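Local coordinates for protein CbbY (PDB 4UAS) that removes a phosphate from xylulose-1,5-bisphosphate, a potent inhibitor of Rubisco, as a magnesium-dependent, highly selective sugar phosphatase of the haloacid dehalogenase superfamily, at residues P120-E123 / A124-A128; I141-G144 / D145-A148; N179-R182 / A183-A187. All coordinates share one frame; numbering follows the deposited sequence.

Interaction 1: P120-E123 / A124-A128; sequences PNVE and ALCRA
Glu123 and Arg127 occupy successive turns of helix 119-129, the connecting helix of a beta-alpha-beta unit between strands 110-114 and 140-142 of this HAD fold. Four i to i+4 backbone hydrogen bonds join the two turns, from Ala124 N to Pro120 O through to Arg127 N to Glu123 O, which is 3.0 Å long with an N-H...O angle of 164°. Proline suits this early position, where its missing N-H costs no helical bond and its carbonyl can still accept one.

The tightly packed side is the buried one. Leu125 packs on Val9, which lies between the magnesium ligands Asp8 and Asp10, while Ala124 is small enough to settle against Met86 of helix 71-87. Cys126 packs on Ala134 and Phe138; within the helix it meets Val122 only lightly, SG lying 4.4 Å from Val122 CG1. Asn121, a substrate-binding residue, donates from ND2 to Thr117 OG1 and also packs on helix 71-87.

On the looser side, water does the joining. Glu123 OE1 and Arg127 NH1 are 4.4 Å apart, too far for a salt bridge, although their opposite charges should still attract. OE1 is held by Ala134 N as well. A bend at chi3 (-59°) folds the long arginine chain back along the helix, so that one face of its guanidinium lies over Glu123 O and Ala124 CA, offset toward the rim, with NH1 3.6 Å from Glu123 CB. Two waters sit in the guanidinium plane at its edge. One takes a hydrogen bond from NH2 and donates to Pro120 O; the other accepts from Arg127 NH1 at 2.8 Å and donates to Glu123 OE1, also at 2.8 Å.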
ATOM      1  N   PRO A 120      -0.907 -10.795  -4.967  1.00 11.96           N
ATOM      2  CA  PRO A 120       0.411 -11.329  -5.222  1.00 10.97           C
ATOM      3  C   PRO A 120       1.543 -10.373  -4.839  1.00 11.43           C
ATOM      4  O   PRO A 120       2.656 -10.807  -4.526  1.00 11.23           O
ATOM      5  CB  PRO A 120       0.411 -11.618  -6.714  1.00 13.94           C
ATOM      6  CG  PRO A 120      -1.016 -11.727  -7.105  1.00 16.08           C
ATOM      7  CD  PRO A 120      -1.807 -10.908  -6.129  1.00 13.07           C
ATOM      8  N   ASN A 121       1.289  -9.089  -4.922  1.00 10.09           N
ATOM      9  CA  ASN A 121       2.287  -8.124  -4.532  1.00  9.85           C
ATOM     10  C   ASN A 121       2.577  -8.110  -3.037  1.00  9.37           C
ATOM     11  O   ASN A 121       3.696  -7.982  -2.612  1.00  9.86           O
ATOM     12  CB  ASN A 121       1.864  -6.721  -4.981  1.00 10.66           C
ATOM     13  CG  ASN A 121       1.722  -6.575  -6.494  1.00 10.02           C
ATOM     14  OD1 ASN A 121       2.262  -7.313  -7.274  1.00 13.39           O
ATOM     15  ND2 ASN A 121       0.990  -5.582  -6.879  1.00 10.39           N
ATOM     16  N   VAL A 122       1.516  -8.285  -2.233  1.00  9.87           N
ATOM     17  CA  VAL A 122       1.678  -8.396  -0.800  1.00  9.43           C
ATOM     18  C   VAL A 122       2.560  -9.612  -0.471  1.00  9.76           C
ATOM     19  O   VAL A 122       3.422  -9.583   0.378  1.00 10.20           O
ATOM     20  CB  VAL A 122       0.316  -8.477  -0.114  1.00 10.46           C
ATOM     21  CG1 VAL A 122       0.448  -8.656   1.401  1.00 10.98           C
ATOM     22  CG2 VAL A 122      -0.551  -7.286  -0.397  1.00 11.11           C
ATOM     23  N   GLU A 123       2.186 -10.750  -1.100  1.00  9.99           N
ATOM     24  CA  GLU A 123       2.922 -11.982  -0.853  1.00 11.19           C
ATOM     25  C   GLU A 123       4.382 -11.844  -1.239  1.00  9.21           C
ATOM     26  O   GLU A 123       5.260 -12.251  -0.499  1.00 11.34           O
ATOM     27  CB  GLU A 123       2.284 -13.156  -1.617  1.00 12.38           C
ATOM     28  CG  GLU A 123       0.956 -13.587  -1.025  1.00 13.63           C
ATOM     29  CD  GLU A 123       1.137 -14.282   0.286  1.00 15.98           C
ATOM     30  OE1 GLU A 123       2.299 -14.593   0.777  1.00 17.04           O
ATOM     31  OE2 GLU A 123       0.095 -14.610   0.888  1.00 20.83           O
ATOM     32  N   ALA A 124       4.641 -11.217  -2.379  1.00 10.32           N
ATOM     33  CA  ALA A 124       6.033 -11.049  -2.828  1.00  9.82           C
ATOM     34  C   ALA A 124       6.815 -10.176  -1.852  1.00  9.45           C
ATOM     35  O   ALA A 124       7.962 -10.462  -1.505  1.00  9.83           O
ATOM     36  CB  ALA A 124       6.013 -10.468  -4.247  1.00 11.84           C
ATOM     37  N   LEU A 125       6.206  -9.080  -1.378  1.00 10.01           N
ATOM     38  CA  LEU A 125       6.846  -8.245  -0.408  1.00 10.13           C
ATOM     39  C   LEU A 125       7.148  -8.933   0.901  1.00 10.18           C
ATOM     40  O   LEU A 125       8.227  -8.808   1.446  1.00 11.33           O
ATOM     41  CB  LEU A 125       6.010  -6.969  -0.187  1.00 10.80           C
ATOM     42  CG  LEU A 125       6.607  -5.977   0.818  1.00 10.88           C
ATOM     43  CD1 LEU A 125       5.990  -4.577   0.551  1.00 16.88           C
ATOM     44  CD2 LEU A 125       6.137  -6.252   2.247  1.00 18.54           C
ATOM     45  N   CYS A 126       6.220  -9.719   1.396  1.00  9.81           N
ATOM     46  CA  CYS A 126       6.453 -10.428   2.633  1.00 10.07           C
ATOM     47  C   CYS A 126       7.528 -11.500   2.503  1.00 11.01           C
ATOM     48  O   CYS A 126       8.410 -11.578   3.368  1.00 12.47           O
ATOM     49  CB  CYS A 126       5.163 -11.020   3.181  1.00 11.98           C
ATOM     50  SG  CYS A 126       4.000  -9.797   3.758  1.00 12.44           S
ATOM     51  N   ARG A 127       7.569 -12.232   1.354  1.00 11.04           N
ATOM     52  CA  ARG A 127       8.626 -13.208   1.161  1.00 12.38           C
ATOM     53  C   ARG A 127       9.988 -12.491   1.200  1.00 13.34           C
ATOM     54  O   ARG A 127      10.947 -12.991   1.830  1.00 16.46           O
ATOM     55  CB  ARG A 127       8.422 -14.016  -0.102  1.00 13.13           C
ATOM     56  CG  ARG A 127       7.302 -14.999  -0.049  1.00 16.32           C
ATOM     57  CD  ARG A 127       7.390 -15.928  -1.270  1.00 17.52           C
ATOM     58  NE  ARG A 127       7.308 -15.178  -2.569  1.00 18.08           N
ATOM     59  CZ  ARG A 127       6.156 -14.864  -3.214  1.00 16.88           C
ATOM     60  NH1 ARG A 127       4.992 -15.217  -2.691  1.00 19.56           N
ATOM     61  NH2 ARG A 127       6.144 -14.199  -4.372  1.00 16.54           N
ATOM     62  N   ALA A 128      10.128 -11.394   0.478  1.00 12.47           N
ATOM     63  CA  ALA A 128      11.420 -10.718   0.300  1.00 12.58           C
ATOM     64  C   ALA A 128      11.839  -9.987   1.561  1.00 12.11           C
ATOM     65  O   ALA A 128      13.027  -9.999   1.934  1.00 16.45           O
ATOM     66  CB  ALA A 128      11.367  -9.798  -0.886  1.00 13.89           C
TER
HETATM   67  O   HOH W   1       3.511 -13.411  -5.266  1.00 14.13           O
HETATM   68  O   HOH W   2       4.215 -16.351  -0.223  1.00 28.35           O

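Interaction 2: I141-G144 / D145-A148; sequences IAAG and DMVA
Ala143 O accepts a hydrogen bond from Met146 N at 3.1 Å, with an N-H...O angle of 157°, and so closes a four-residue turn. The side chain of the same methionine runs back alongside the strand end: its CG rests 3.1 Å from Ala143 O, and its extended chain beyond CG carries SD to Ala143 N, which gives it a weak but straight hydrogen bond (3.4 Å, 167°). One residue thus engages both the N-H and the carbonyl of Ala143. Methionine fits because its long, flexible thioether can follow the backbone, bring CE to 4.3 Å from Ala143 CB and still touch Leu159 of helix 155-164.

Gly144 turns with positive phi (62°), a conformation that glycine adopts readily. Asp145 stands at the exposed corner, and its carboxylate forms salt bridges with Lys150 through OD1 and with Lys52, a substrate-binding residue, through OD2. Ala143, by contrast, is buried and touches Thr115, another residue of the substrate site. With Gly144 and Asp145 at its two corners, the arrangement is a type II' beta turn, leading out of edge strand 140-142 of the HAD sheet beside the substrate pocket.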
ATOM      1  N   ILE A 141      -5.548 -10.053   5.810  1.00 10.54           N
ATOM      2  CA  ILE A 141      -5.055  -9.391   4.621  1.00 10.22           C
ATOM      3  C   ILE A 141      -6.244  -8.926   3.821  1.00 10.51           C
ATOM      4  O   ILE A 141      -7.013  -9.729   3.275  1.00 12.16           O
ATOM      5  CB  ILE A 141      -4.111 -10.264   3.760  1.00 12.55           C
ATOM      6  CG1 ILE A 141      -2.880 -10.669   4.612  1.00 15.14           C
ATOM      7  CG2 ILE A 141      -3.651  -9.541   2.500  1.00 15.02           C
ATOM      8  CD1 ILE A 141      -2.028 -11.724   3.984  1.00 22.75           C
ATOM      9  N   ALA A 142      -6.442  -7.623   3.714  1.00  9.29           N
ATOM     10  CA  ALA A 142      -7.472  -6.984   2.946  1.00  9.19           C
ATOM     11  C   ALA A 142      -6.754  -6.256   1.782  1.00  8.86           C
ATOM     12  O   ALA A 142      -6.049  -5.265   2.035  1.00  9.67           O
ATOM     13  CB  ALA A 142      -8.300  -6.048   3.812  1.00  9.90           C
ATOM     14  N   ALA A 143      -6.949  -6.734   0.557  1.00  8.83           N
ATOM     15  CA  ALA A 143      -6.148  -6.277  -0.594  1.00  9.00           C
ATOM     16  C   ALA A 143      -6.984  -6.187  -1.860  1.00  9.21           C
ATOM     17  O   ALA A 143      -8.018  -6.841  -1.985  1.00 10.59           O
ATOM     18  CB  ALA A 143      -4.947  -7.174  -0.794  1.00 10.94           C
ATOM     19  N   GLY A 144      -6.515  -5.411  -2.816  1.00 10.50           N
ATOM     20  CA  GLY A 144      -6.907  -5.554  -4.216  1.00 11.04           C
ATOM     21  C   GLY A 144      -8.407  -5.333  -4.414  1.00  9.55           C
ATOM     22  O   GLY A 144      -8.990  -4.399  -3.953  1.00 11.47           O
ATOM     23  N   ASP A 145      -9.000  -6.278  -5.134  1.00  9.85           N
ATOM     24  CA  ASP A 145     -10.384  -6.217  -5.520  1.00  8.96           C
ATOM     25  C   ASP A 145     -11.298  -6.876  -4.518  1.00  9.44           C
ATOM     26  O   ASP A 145     -12.456  -7.205  -4.812  1.00 10.08           O
ATOM     27  CB  ASP A 145     -10.569  -6.789  -6.924  1.00 10.65           C
ATOM     28  CG  ASP A 145      -9.828  -6.039  -8.010  1.00 14.55           C
ATOM     29  OD1 ASP A 145      -9.089  -5.000  -7.772  1.00 17.98           O
ATOM     30  OD2 ASP A 145      -9.859  -6.478  -9.159  1.00 18.12           O
ATOM     31  N   MET A 146     -10.873  -7.010  -3.281  1.00  8.72           N
ATOM     32  CA  MET A 146     -11.727  -7.500  -2.200  1.00  8.19           C
ATOM     33  C   MET A 146     -12.871  -6.559  -1.861  1.00  8.54           C
ATOM     34  O   MET A 146     -13.824  -6.975  -1.222  1.00 10.56           O
ATOM     35  CB  MET A 146     -10.932  -7.906  -0.956  1.00  9.38           C
ATOM     36  CG  MET A 146     -10.036  -9.093  -1.172  1.00 11.79           C
ATOM     37  SD  MET A 146      -9.044  -9.445   0.299  1.00 15.33           S
ATOM     38  CE  MET A 146      -7.724 -10.464  -0.444  1.00 28.74           C
ATOM     39  N   VAL A 147     -12.728  -5.300  -2.236  1.00  8.47           N
ATOM     40  CA  VAL A 147     -13.810  -4.359  -2.168  1.00  8.32           C
ATOM     41  C   VAL A 147     -13.992  -3.725  -3.540  1.00  9.21           C
ATOM     42  O   VAL A 147     -13.070  -3.658  -4.336  1.00 10.63           O
ATOM     43  CB  VAL A 147     -13.601  -3.265  -1.090  1.00 10.02           C
ATOM     44  CG1 VAL A 147     -13.532  -3.873   0.298  1.00 11.31           C
ATOM     45  CG2 VAL A 147     -12.382  -2.443  -1.342  1.00 10.88           C
ATOM     46  N   ALA A 148     -15.168  -3.166  -3.820  1.00 10.09           N
ATOM     47  CA  ALA A 148     -15.473  -2.523  -5.096  1.00 11.61           C
ATOM     48  C   ALA A 148     -14.846  -1.131  -5.245  1.00 11.79           C
ATOM     49  O   ALA A 148     -14.505  -0.725  -6.351  1.00 14.32           O
ATOM     50  CB  ALA A 148     -16.960  -2.419  -5.308  1.00 13.52           C
TER

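Interaction 3: N179-R182 / A183-A187; sequences NGLR and AAKGA
Leu181 and Lys185, one turn apart on helix 178-186, supply the main side-chain contact. They run side by side in the same direction, with Leu181 CD1 3.8 Å from Lys185 CG. Leucine places CG opposite its own backbone N (chi1 171°). In the lysine, chi1 (-71°) sets CG beside the backbone N, where it lies 3.3 Å from Leu181 O and next to the leucine methyl; the bend at chi2 (-79°) then leads the rest of the chain off to a salt bridge between its amine and Asp208. A long residue with an apolar stem and a charged tip suits this half-covered place.

The backbone bonds are those of a regular alpha-helix. Ala183, Ala184, Lys185 and Gly186 donate in turn to Asn179, Gly180, Leu181 and Arg182; the bond from Lys185 N to Leu181 O measures 2.9 Å, and that from Ala183 N to Asn179 O 3.1 Å.

Packing outside the helix explains the two alanines: Ala183 and Ala184 let Tyr157 of helix 155-164 come close. Arg182, by contrast, is on the exposed side, where it touches Pro152. Gly180 lies near the metal site, nearest atoms about 6 Å from the magnesium ion bound by Asp8, Asp10 and Asp176, and its N-H is bonded to Ser177 OG.

Helix 178-186 is thus the crossover between strand 171-175 and strand 190-193, lying with Leu181 and Ala184 on Cys191 of the latter and with its alanine flank against helix 155-164.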
ATOM      1  N   ASN A 179      -4.858   9.720   0.220  1.00  7.54           N
ATOM      2  CA  ASN A 179      -5.921   8.782  -0.032  1.00  7.71           C
ATOM      3  C   ASN A 179      -6.032   7.755   1.086  1.00  7.67           C
ATOM      4  O   ASN A 179      -7.137   7.338   1.471  1.00  8.03           O
ATOM      5  CB  ASN A 179      -5.748   8.080  -1.349  1.00 10.51           C
ATOM      6  CG  ASN A 179      -6.113   8.865  -2.580  1.00 13.01           C
ATOM      7  OD1 ASN A 179      -5.473   8.639  -3.701  1.00 19.74           O
ATOM      8  ND2 ASN A 179      -7.052   9.679  -2.494  1.00 11.60           N
ATOM      9  N   GLY A 180      -4.887   7.314   1.565  1.00  7.47           N
ATOM     10  CA  GLY A 180      -4.857   6.332   2.659  1.00  7.86           C
ATOM     11  C   GLY A 180      -5.381   6.885   3.995  1.00  6.41           C
ATOM     12  O   GLY A 180      -6.168   6.244   4.675  1.00  7.52           O
ATOM     13  N   LEU A 181      -4.929   8.093   4.322  1.00  7.11           N
ATOM     14  CA  LEU A 181      -5.406   8.786   5.512  1.00  7.21           C
ATOM     15  C   LEU A 181      -6.893   8.915   5.484  1.00  6.47           C
ATOM     16  O   LEU A 181      -7.609   8.667   6.455  1.00  8.20           O
ATOM     17  CB  LEU A 181      -4.702  10.134   5.631  1.00  7.91           C
ATOM     18  CG  LEU A 181      -5.243  11.073   6.708  1.00  8.57           C
ATOM     19  CD1 LEU A 181      -5.100  10.528   8.108  1.00  9.82           C
ATOM     20  CD2 LEU A 181      -4.544  12.398   6.605  1.00  9.33           C
ATOM     21  N   ARG A 182      -7.436   9.390   4.348  1.00  7.51           N
ATOM     22  CA  ARG A 182      -8.886   9.568   4.231  1.00  7.70           C
ATOM     23  C   ARG A 182      -9.639   8.258   4.431  1.00  7.49           C
ATOM     24  O   ARG A 182     -10.700   8.219   5.081  1.00  7.74           O
ATOM     25  CB  ARG A 182      -9.243  10.169   2.876  1.00  8.22           C
ATOM     26  CG  ARG A 182      -8.805  11.607   2.710  1.00  9.81           C
ATOM     27  CD  ARG A 182      -8.978  12.096   1.277  1.00 11.56           C
ATOM     28  NE  ARG A 182     -10.367  12.122   0.913  1.00 12.74           N
ATOM     29  CZ  ARG A 182     -10.816  12.159  -0.322  1.00 11.95           C
ATOM     30  NH1 ARG A 182      -9.995  12.134  -1.334  1.00 13.31           N
ATOM     31  NH2 ARG A 182     -12.099  12.222  -0.496  1.00 13.94           N
ATOM     32  N   ALA A 183      -9.129   7.180   3.853  1.00  7.25           N
ATOM     33  CA  ALA A 183      -9.748   5.868   3.960  1.00  6.71           C
ATOM     34  C   ALA A 183      -9.739   5.427   5.401  1.00  7.17           C
ATOM     35  O   ALA A 183     -10.774   4.916   5.891  1.00  7.83           O
ATOM     36  CB  ALA A 183      -9.012   4.897   3.078  1.00  7.24           C
ATOM     37  N   ALA A 184      -8.606   5.557   6.109  1.00  7.20           N
ATOM     38  CA  ALA A 184      -8.556   5.161   7.495  1.00  7.76           C
ATOM     39  C   ALA A 184      -9.503   5.953   8.353  1.00  8.19           C
ATOM     40  O   ALA A 184     -10.233   5.408   9.191  1.00  8.45           O
ATOM     41  CB  ALA A 184      -7.115   5.274   8.004  1.00  7.53           C
ATOM     42  N   LYS A 185      -9.482   7.259   8.180  1.00  7.70           N
ATOM     43  CA  LYS A 185     -10.344   8.121   8.989  1.00  8.26           C
ATOM     44  C   LYS A 185     -11.817   7.841   8.771  1.00  9.11           C
ATOM     45  O   LYS A 185     -12.628   7.857   9.711  1.00 10.18           O
ATOM     46  CB  LYS A 185     -10.005   9.587   8.743  1.00  9.63           C
ATOM     47  CG  LYS A 185      -8.688  10.006   9.319  1.00 11.85           C
ATOM     48  CD  LYS A 185      -8.944  10.238  10.865  1.00 16.15           C
ATOM     49  CE  LYS A 185      -7.678  10.221  11.629  1.00 18.17           C
ATOM     50  NZ  LYS A 185      -7.996  10.632  13.049  1.00 19.78           N
ATOM     51  N   GLY A 186     -12.204   7.546   7.529  1.00  8.85           N
ATOM     52  CA  GLY A 186     -13.596   7.168   7.208  1.00  8.89           C
ATOM     53  C   GLY A 186     -14.039   5.890   7.864  1.00 10.44           C
ATOM     54  O   GLY A 186     -15.221   5.675   8.057  1.00 13.13           O
ATOM     55  N   ALA A 187     -13.087   5.008   8.195  1.00  9.37           N
ATOM     56  CA  ALA A 187     -13.353   3.772   8.910  1.00  9.20           C
ATOM     57  C   ALA A 187     -13.300   3.958  10.424  1.00  9.78           C
ATOM     58  O   ALA A 187     -13.416   3.013  11.162  1.00 11.44           O
ATOM     59  CB  ALA A 187     -12.388   2.691   8.438  1.00  9.27           C
TER

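Overall arrangement
The local contacts follow one another along the HAD domain. Interactions 1 and 2 belong to consecutive elements, helix 119-129 and strand 140-142; their centres are about 15 Å apart and their nearest atoms about 4 Å. Interaction 3 is about 15 Å from interaction 2, centre to centre, but about 23 Å from interaction 1, on the opposite side of the chain's centre. Each borders the active site differently. Segment 120-123 contributes Pro120 and Asn121 to substrate binding, the turn at 143-146 stands beside substrate-binding Lys52 and Thr115, and helix 178-186 approaches the metal: between nearest atoms, magnesium is about 6 Å from Gly180, 10 Å from the Leu125 side chain and 12 Å from that of Ala143.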